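Local coordinates for toxin PAU_02230 (Photorhabdus asymbiotica subsp. asymbiotica ATCC 43949, PDB 6HV6), which is a bacterial toxin, known as PaTox, whose modelled region combines long helices with a mixed helix-and-sheet domain built on an antiparallel sheet, at residues K182-G194 / L218-D230. The protein carries 1 engineered substitution. Numbering follows the deposited sequence.
Sequences KVVLTPQNLYLKG and LSKMLMGIYSSND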
ATOM      1  N   LYS A 182      -3.193 -13.110 -15.880  1.00 34.59           N
ATOM      2  CA  LYS A 182      -3.012 -13.436 -14.475  1.00 35.31           C
ATOM      3  C   LYS A 182      -2.878 -12.128 -13.714  1.00 32.77           C
ATOM      4  O   LYS A 182      -2.277 -11.176 -14.215  1.00 32.69           O
ATOM      5  CB  LYS A 182      -1.773 -14.315 -14.253  1.00 34.23           C
ATOM      6  CG  LYS A 182      -1.544 -14.721 -12.788  1.00 45.70           C
ATOM      7  CD  LYS A 182      -0.527 -15.852 -12.653  1.00 50.86           C
ATOM      8  CE  LYS A 182       0.902 -15.349 -12.790  1.00 54.71           C
ATOM      9  NZ  LYS A 182       1.912 -16.414 -12.503  1.00 56.99           N
ATOM     10  N   VAL A 183      -3.468 -12.079 -12.525  1.00 31.70           N
ATOM     11  CA  VAL A 183      -3.306 -10.948 -11.619  1.00 29.59           C
ATOM     12  C   VAL A 183      -3.056 -11.510 -10.227  1.00 33.38           C
ATOM     13  O   VAL A 183      -3.768 -12.418  -9.783  1.00 32.65           O
ATOM     14  CB  VAL A 183      -4.529 -10.009 -11.627  1.00 28.02           C
ATOM     15  CG1 VAL A 183      -4.378  -8.917 -10.554  1.00 26.93           C
ATOM     16  CG2 VAL A 183      -4.723  -9.385 -13.017  1.00 32.37           C
ATOM     17  N   VAL A 184      -2.014 -11.016  -9.563  1.00 27.32           N
ATOM     18  CA  VAL A 184      -1.706 -11.386  -8.187  1.00 30.60           C
ATOM     19  C   VAL A 184      -1.852 -10.128  -7.340  1.00 31.09           C
ATOM     20  O   VAL A 184      -1.123  -9.154  -7.545  1.00 30.27           O
ATOM     21  CB  VAL A 184      -0.300 -11.998  -8.057  1.00 30.72           C
ATOM     22  CG1 VAL A 184       0.010 -12.309  -6.609  1.00 30.64           C
ATOM     23  CG2 VAL A 184      -0.208 -13.279  -8.877  1.00 29.98           C
ATOM     24  N   LEU A 185      -2.809 -10.134  -6.416  1.00 23.77           N
ATOM     25  CA  LEU A 185      -3.076  -8.967  -5.588  1.00 21.99           C
ATOM     26  C   LEU A 185      -2.207  -8.988  -4.330  1.00 29.51           C
ATOM     27  O   LEU A 185      -2.195  -9.979  -3.591  1.00 28.99           O
ATOM     28  CB  LEU A 185      -4.551  -8.925  -5.208  1.00 24.65           C
ATOM     29  CG  LEU A 185      -5.488  -8.729  -6.403  1.00 29.50           C
ATOM     30  CD1 LEU A 185      -6.909  -8.605  -5.915  1.00 31.91           C
ATOM     31  CD2 LEU A 185      -5.083  -7.492  -7.198  1.00 22.66           C
ATOM     32  N   THR A 186      -1.493  -7.882  -4.080  1.00 24.26           N
ATOM     33  CA  THR A 186      -0.723  -7.700  -2.840  1.00 24.36           C
ATOM     34  C   THR A 186      -0.744  -6.217  -2.475  1.00 25.27           C
ATOM     35  O   THR A 186       0.261  -5.514  -2.591  1.00 27.77           O
ATOM     36  CB  THR A 186       0.721  -8.192  -2.995  1.00 33.49           C
ATOM     37  OG1 THR A 186       1.348  -7.493  -4.077  1.00 36.84           O
ATOM     38  CG2 THR A 186       0.795  -9.680  -3.247  1.00 38.96           C
ATOM     39  N   PRO A 187      -1.905  -5.703  -2.062  1.00 27.27           N
ATOM     40  CA  PRO A 187      -2.029  -4.255  -1.807  1.00 25.50           C
ATOM     41  C   PRO A 187      -1.234  -3.874  -0.567  1.00 22.41           C
ATOM     42  O   PRO A 187      -1.490  -4.391   0.524  1.00 25.08           O
ATOM     43  CB  PRO A 187      -3.541  -4.060  -1.587  1.00 32.41           C
ATOM     44  CG  PRO A 187      -4.192  -5.329  -2.040  1.00 30.84           C
ATOM     45  CD  PRO A 187      -3.176  -6.418  -1.873  1.00 28.80           C
ATOM     46  N   GLN A 188      -0.268  -2.958  -0.720  1.00 21.90           N
ATOM     47  CA  GLN A 188       0.640  -2.733   0.415  1.00 23.95           C
ATOM     48  C   GLN A 188      -0.078  -2.075   1.587  1.00 27.38           C
ATOM     49  O   GLN A 188       0.328  -2.263   2.742  1.00 26.29           O
ATOM     50  CB  GLN A 188       1.865  -1.903   0.014  1.00 22.33           C
ATOM     51  CG  GLN A 188       1.542  -0.480  -0.421  1.00 24.74           C
ATOM     52  CD  GLN A 188       2.773   0.421  -0.530  1.00 28.22           C
ATOM     53  OE1 GLN A 188       3.855   0.082  -0.043  1.00 25.76           O
ATOM     54  NE2 GLN A 188       2.601   1.586  -1.150  1.00 27.59           N
ATOM     55  N   ASN A 189      -1.155  -1.322   1.328  1.00 26.54           N
ATOM     56  CA  ASN A 189      -1.898  -0.733   2.446  1.00 25.73           C
ATOM     57  C   ASN A 189      -2.512  -1.791   3.345  1.00 28.52           C
ATOM     58  O   ASN A 189      -2.745  -1.531   4.535  1.00 33.04           O
ATOM     59  CB  ASN A 189      -2.963   0.224   1.920  1.00 29.63           C
ATOM     60  CG  ASN A 189      -2.358   1.515   1.445  1.00 41.78           C
ATOM     61  OD1 ASN A 189      -1.208   1.818   1.783  1.00 43.98           O
ATOM     62  ND2 ASN A 189      -3.109   2.289   0.670  1.00 47.04           N
ATOM     63  N   LEU A 190      -2.766  -2.978   2.814  1.00 25.78           N
ATOM     64  CA  LEU A 190      -3.238  -4.059   3.664  1.00 28.57           C
ATOM     65  C   LEU A 190      -2.130  -4.552   4.584  1.00 38.16           C
ATOM     66  O   LEU A 190      -2.318  -4.649   5.798  1.00 39.72           O
ATOM     67  CB  LEU A 190      -3.765  -5.206   2.806  1.00 26.71           C
ATOM     68  CG  LEU A 190      -5.162  -5.007   2.213  1.00 28.69           C
ATOM     69  CD1 LEU A 190      -5.583  -6.256   1.463  1.00 26.52           C
ATOM     70  CD2 LEU A 190      -6.136  -4.695   3.329  1.00 32.36           C
ATOM     71  N   TYR A 191      -0.968  -4.880   4.030  1.00 32.74           N
ATOM     72  CA  TYR A 191       0.026  -5.556   4.851  1.00 35.19           C
ATOM     73  C   TYR A 191       1.005  -4.608   5.529  1.00 40.37           C
ATOM     74  O   TYR A 191       1.747  -5.055   6.411  1.00 44.76           O
ATOM     75  CB  TYR A 191       0.792  -6.613   4.037  1.00 30.79           C
ATOM     76  CG  TYR A 191       1.585  -6.123   2.852  1.00 27.32           C
ATOM     77  CD1 TYR A 191       1.141  -6.352   1.555  1.00 25.53           C
ATOM     78  CD2 TYR A 191       2.798  -5.462   3.019  1.00 29.05           C
ATOM     79  CE1 TYR A 191       1.864  -5.932   0.471  1.00 27.53           C
ATOM     80  CE2 TYR A 191       3.522  -5.030   1.935  1.00 24.13           C
ATOM     81  CZ  TYR A 191       3.045  -5.270   0.665  1.00 26.16           C
ATOM     82  OH  TYR A 191       3.748  -4.843  -0.424  1.00 25.79           O
ATOM     83  N   LEU A 192       1.023  -3.323   5.169  1.00 30.97           N
ATOM     84  CA  LEU A 192       1.888  -2.375   5.860  1.00 38.27           C
ATOM     85  C   LEU A 192       1.253  -1.781   7.108  1.00 50.56           C
ATOM     86  O   LEU A 192       1.926  -1.029   7.816  1.00 56.59           O
ATOM     87  CB  LEU A 192       2.320  -1.241   4.928  1.00 38.80           C
ATOM     88  CG  LEU A 192       3.457  -1.605   3.969  1.00 36.46           C
ATOM     89  CD1 LEU A 192       3.905  -0.383   3.178  1.00 38.72           C
ATOM     90  CD2 LEU A 192       4.627  -2.255   4.699  1.00 42.36           C
ATOM     91  N   LYS A 193      -0.013  -2.080   7.388  1.00 55.12           N
ATOM     92  CA  LYS A 193      -0.651  -1.678   8.641  1.00 66.86           C
ATOM     93  C   LYS A 193      -0.501  -0.180   8.895  1.00 69.78           C
ATOM     94  O   LYS A 193      -0.126   0.252   9.987  1.00 81.62           O
ATOM     95  CB  LYS A 193      -0.083  -2.467   9.820  1.00 72.97           C
ATOM     96  CG  LYS A 193      -0.223  -3.968   9.723  1.00 76.15           C
ATOM     97  CD  LYS A 193       0.406  -4.629  10.944  1.00 76.61           C
ATOM     98  CE  LYS A 193       0.352  -6.127  10.813  1.00 71.37           C
ATOM     99  NZ  LYS A 193       0.701  -6.490   9.414  1.00 66.36           N
ATOM    100  N   GLY A 194      -0.773   0.620   7.869  1.00 59.69           N
ATOM    101  CA  GLY A 194      -0.705   2.060   8.015  1.00 50.69           C
ATOM    102  C   GLY A 194       0.687   2.652   8.088  1.00 51.15           C
ATOM    103  O   GLY A 194       0.813   3.880   8.173  1.00 51.17           O
ATOM    104  N   LEU A 218       7.702 -14.046  -3.462  1.00 25.74           N
ATOM    105  CA  LEU A 218       7.785 -12.724  -2.846  1.00 25.79           C
ATOM    106  C   LEU A 218       6.399 -12.113  -2.629  1.00 23.70           C
ATOM    107  O   LEU A 218       6.169 -11.447  -1.614  1.00 23.14           O
ATOM    108  CB  LEU A 218       8.652 -11.789  -3.683  1.00 24.57           C
ATOM    109  CG  LEU A 218       8.723 -10.383  -3.071  1.00 27.09           C
ATOM    110  CD1 LEU A 218       9.320 -10.434  -1.642  1.00 22.00           C
ATOM    111  CD2 LEU A 218       9.499  -9.438  -3.961  1.00 23.49           C
ATOM    112  N   SER A 219       5.469 -12.313  -3.577  1.00 22.76           N
ATOM    113  CA  SER A 219       4.094 -11.852  -3.383  1.00 27.17           C
ATOM    114  C   SER A 219       3.485 -12.421  -2.111  1.00 23.82           C
ATOM    115  O   SER A 219       2.812 -11.702  -1.361  1.00 25.33           O
ATOM    116  CB  SER A 219       3.217 -12.240  -4.579  1.00 29.09           C
ATOM    117  OG  SER A 219       3.445 -11.378  -5.667  1.00 35.56           O
ATOM    118  N   LYS A 220       3.684 -13.719  -1.865  1.00 25.96           N
ATOM    119  CA  LYS A 220       3.154 -14.333  -0.646  1.00 31.20           C
ATOM    120  C   LYS A 220       3.849 -13.795   0.596  1.00 26.48           C
ATOM    121  O   LYS A 220       3.206 -13.566   1.628  1.00 25.16           O
ATOM    122  CB  LYS A 220       3.313 -15.852  -0.708  1.00 34.95           C
ATOM    123  CG  LYS A 220       2.251 -16.553  -1.532  1.00 49.98           C
ATOM    124  CD  LYS A 220       2.401 -18.067  -1.429  1.00 61.78           C
ATOM    125  CE  LYS A 220       2.865 -18.690  -2.746  1.00 64.15           C
ATOM    126  NZ  LYS A 220       1.868 -18.521  -3.836  1.00 64.55           N
ATOM    127  N   MET A 221       5.173 -13.643   0.531  1.00 25.24           N
ATOM    128  CA  MET A 221       5.902 -13.107   1.673  0.53 26.33           C
ATOM    129  C   MET A 221       5.455 -11.695   1.997  1.00 25.17           C
ATOM    130  O   MET A 221       5.271 -11.351   3.173  1.00 25.35           O
ATOM    131  CB  MET A 221       7.401 -13.146   1.402  0.53 27.59           C
ATOM    132  CG  MET A 221       7.945 -14.541   1.302  0.53 32.49           C
ATOM    133  SD  MET A 221       9.639 -14.510   0.728  0.53 39.43           S
ATOM    134  CE  MET A 221      10.381 -13.461   1.984  0.53 40.02           C
ATOM    135  N   LEU A 222       5.277 -10.848   0.978  1.00 20.42           N
ATOM    136  CA  LEU A 222       4.813  -9.484   1.218  1.00 22.28           C
ATOM    137  C   LEU A 222       3.440  -9.488   1.881  1.00 25.34           C
ATOM    138  O   LEU A 222       3.227  -8.836   2.906  1.00 24.35           O
ATOM    139  CB  LEU A 222       4.757  -8.695  -0.099  1.00 22.16           C
ATOM    140  CG  LEU A 222       6.112  -8.275  -0.671  1.00 24.96           C
ATOM    141  CD1 LEU A 222       5.983  -7.760  -2.100  1.00 20.47           C
ATOM    142  CD2 LEU A 222       6.753  -7.227   0.233  1.00 23.70           C
ATOM    143  N   MET A 223       2.490 -10.214   1.294  1.00 24.19           N
ATOM    144  CA  MET A 223       1.152 -10.270   1.867  1.00 24.19           C
ATOM    145  C   MET A 223       1.173 -10.894   3.262  1.00 26.18           C
ATOM    146  O   MET A 223       0.393 -10.498   4.135  1.00 28.37           O
ATOM    147  CB  MET A 223       0.238 -11.046   0.915  1.00 24.80           C
ATOM    148  CG  MET A 223      -1.222 -10.816   1.128  1.00 37.50           C
ATOM    149  SD  MET A 223      -1.753  -9.091   0.940  1.00 32.73           S
ATOM    150  CE  MET A 223      -3.343  -9.263   1.744  1.00 33.85           C
ATOM    151  N   GLY A 224       2.083 -11.838   3.513  1.00 23.10           N
ATOM    152  CA  GLY A 224       2.162 -12.438   4.839  1.00 24.74           C
ATOM    153  C   GLY A 224       2.524 -11.460   5.942  1.00 25.88           C
ATOM    154  O   GLY A 224       2.238 -11.723   7.118  1.00 26.29           O
ATOM    155  N   ILE A 225       3.133 -10.323   5.596  1.00 23.71           N
ATOM    156  CA  ILE A 225       3.379  -9.286   6.602  1.00 22.55           C
ATOM    157  C   ILE A 225       2.076  -8.841   7.261  1.00 28.58           C
ATOM    158  O   ILE A 225       2.080  -8.385   8.418  1.00 27.77           O
ATOM    159  CB  ILE A 225       4.135  -8.102   5.968  1.00 27.42           C
ATOM    160  CG1 ILE A 225       5.483  -8.580   5.416  1.00 29.19           C
ATOM    161  CG2 ILE A 225       4.360  -6.987   6.969  1.00 28.48           C
ATOM    162  CD1 ILE A 225       6.289  -7.488   4.713  1.00 27.84           C
ATOM    163  N   TYR A 226       0.941  -8.985   6.556  1.00 29.19           N
ATOM    164  CA  TYR A 226      -0.363  -8.722   7.163  1.00 30.90           C
ATOM    165  C   TYR A 226      -0.537  -9.482   8.472  1.00 28.59           C
ATOM    166  O   TYR A 226      -1.185  -8.988   9.398  1.00 26.86           O
ATOM    167  CB  TYR A 226      -1.491  -9.083   6.184  1.00 28.34           C
ATOM    168  CG  TYR A 226      -2.877  -8.812   6.739  1.00 34.22           C
ATOM    169  CD1 TYR A 226      -3.344  -7.508   6.897  1.00 35.87           C
ATOM    170  CD2 TYR A 226      -3.713  -9.854   7.106  1.00 41.59           C
ATOM    171  CE1 TYR A 226      -4.603  -7.250   7.421  1.00 34.42           C
ATOM    172  CE2 TYR A 226      -4.984  -9.604   7.631  1.00 49.23           C
ATOM    173  CZ  TYR A 226      -5.420  -8.301   7.779  1.00 45.23           C
ATOM    174  OH  TYR A 226      -6.674  -8.054   8.297  1.00 54.87           O
ATOM    175  N   SER A 227       0.057 -10.665   8.576  1.00 29.30           N
ATOM    176  CA  SER A 227      -0.030 -11.484   9.779  1.00 28.51           C
ATOM    177  C   SER A 227       0.922 -11.062  10.893  1.00 32.16           C
ATOM    178  O   SER A 227       0.881 -11.676  11.968  1.00 30.48           O
ATOM    179  CB  SER A 227       0.247 -12.942   9.423  1.00 31.98           C
ATOM    180  OG  SER A 227      -0.880 -13.524   8.798  1.00 36.32           O
ATOM    181  N   SER A 228       1.789 -10.072  10.682  1.00 25.75           N
ATOM    182  CA  SER A 228       2.764  -9.748  11.720  1.00 24.65           C
ATOM    183  C   SER A 228       2.073  -9.205  12.961  1.00 27.81           C
ATOM    184  O   SER A 228       1.118  -8.431  12.875  1.00 33.17           O
ATOM    185  CB  SER A 228       3.787  -8.726  11.225  1.00 21.37           C
ATOM    186  OG  SER A 228       4.820  -8.554  12.191  1.00 26.86           O
ATOM    187  N   ASN A 229       2.549  -9.625  14.129  1.00 27.12           N
ATOM    188  CA  ASN A 229       2.105  -8.998  15.366  1.00 31.08           C
ATOM    189  C   ASN A 229       3.104  -7.956  15.843  1.00 28.39           C
ATOM    190  O   ASN A 229       3.015  -7.499  16.983  1.00 29.52           O
ATOM    191  CB  ASN A 229       1.851 -10.048  16.453  1.00 29.57           C
ATOM    192  CG  ASN A 229       3.132 -10.634  17.016  1.00 36.37           C
ATOM    193  OD1 ASN A 229       4.164 -10.681  16.335  1.00 37.11           O
ATOM    194  ND2 ASN A 229       3.078 -11.082  18.272  1.00 32.96           N
ATOM    195  N   ASP A 230       4.054  -7.578  14.992  1.00 27.80           N
ATOM    196  CA  ASP A 230       5.085  -6.616  15.366  1.00 30.67           C
ATOM    197  C   ASP A 230       5.847  -6.264  14.102  1.00 29.52           C
ATOM    198  O   ASP A 230       6.930  -6.798  13.862  1.00 26.74           O
ATOM    199  CB  ASP A 230       6.020  -7.202  16.444  1.00 32.49           C
ATOM    200  CG  ASP A 230       7.006  -6.180  16.999  1.00 39.26           C
ATOM    201  OD1 ASP A 230       6.937  -4.990  16.625  1.00 42.16           O
ATOM    202  OD2 ASP A 230       7.864  -6.581  17.808  1.00 41.17           O
TER
HETATM  203  O   HOH W   1       2.163  -8.870  -6.058  1.00 52.90           O
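The backbones converge from Thr186 and Met223, with CA atoms 5.7 Å apart, to Tyr191 and Tyr226, with CA atoms 3.9 Å apart. Edge strand 182-185 and the short helix 188-191 here meet helix 215-224 and the residues up to Ser228. Tyr191 is central. Its CG sits between the backbone N and the carbonyl carbon (chi1 61°), which lays the ring over Leu222. Leu222 O is above one face, 3.2 Å from Tyr191 CG and displaced toward the rim. Leu222 CB lies over the same ring in a CH-pi contact, 4.3 Å from the centroid. Gln188 CA backs the opposite face, and Tyr191 OH makes a weak hydrogen bond to Glu202. Met223 turns its SD to the edge of the Tyr191 ring, a Met-aromatic contact. Its chain bends at chi2 (60°), and its CE meets Leu190 CD1 at 3.8 Å. The Tyr226 ring has Leu190 O at its edge and in its plane, 3.2 Å from CD1. Tyr71 and Phe73 also meet this ring. At the strand end, Thr186 CG2 meets Ser219 O and CB, and Val184 CG1 meets Ser219 CB and OG. A water lies between Thr186 OG1 and Ser219 OG, but its 2.5 Å distance to Thr186 OG1 is doubtful. Ser219 OG also hydrogen-bonds to Asp215 O. At the other end, Lys193 NZ donates to Ile225 O and weakly to Tyr226 O, but this side chain is poorly ordered and its 2.5 Å NZ-to-Ile225 O distance is doubtful. The contact is thus mainly apolar and aromatic, with less certain polar links at both ends; the ammonium beside these carbonyls, if placed as modelled, is probably favourable.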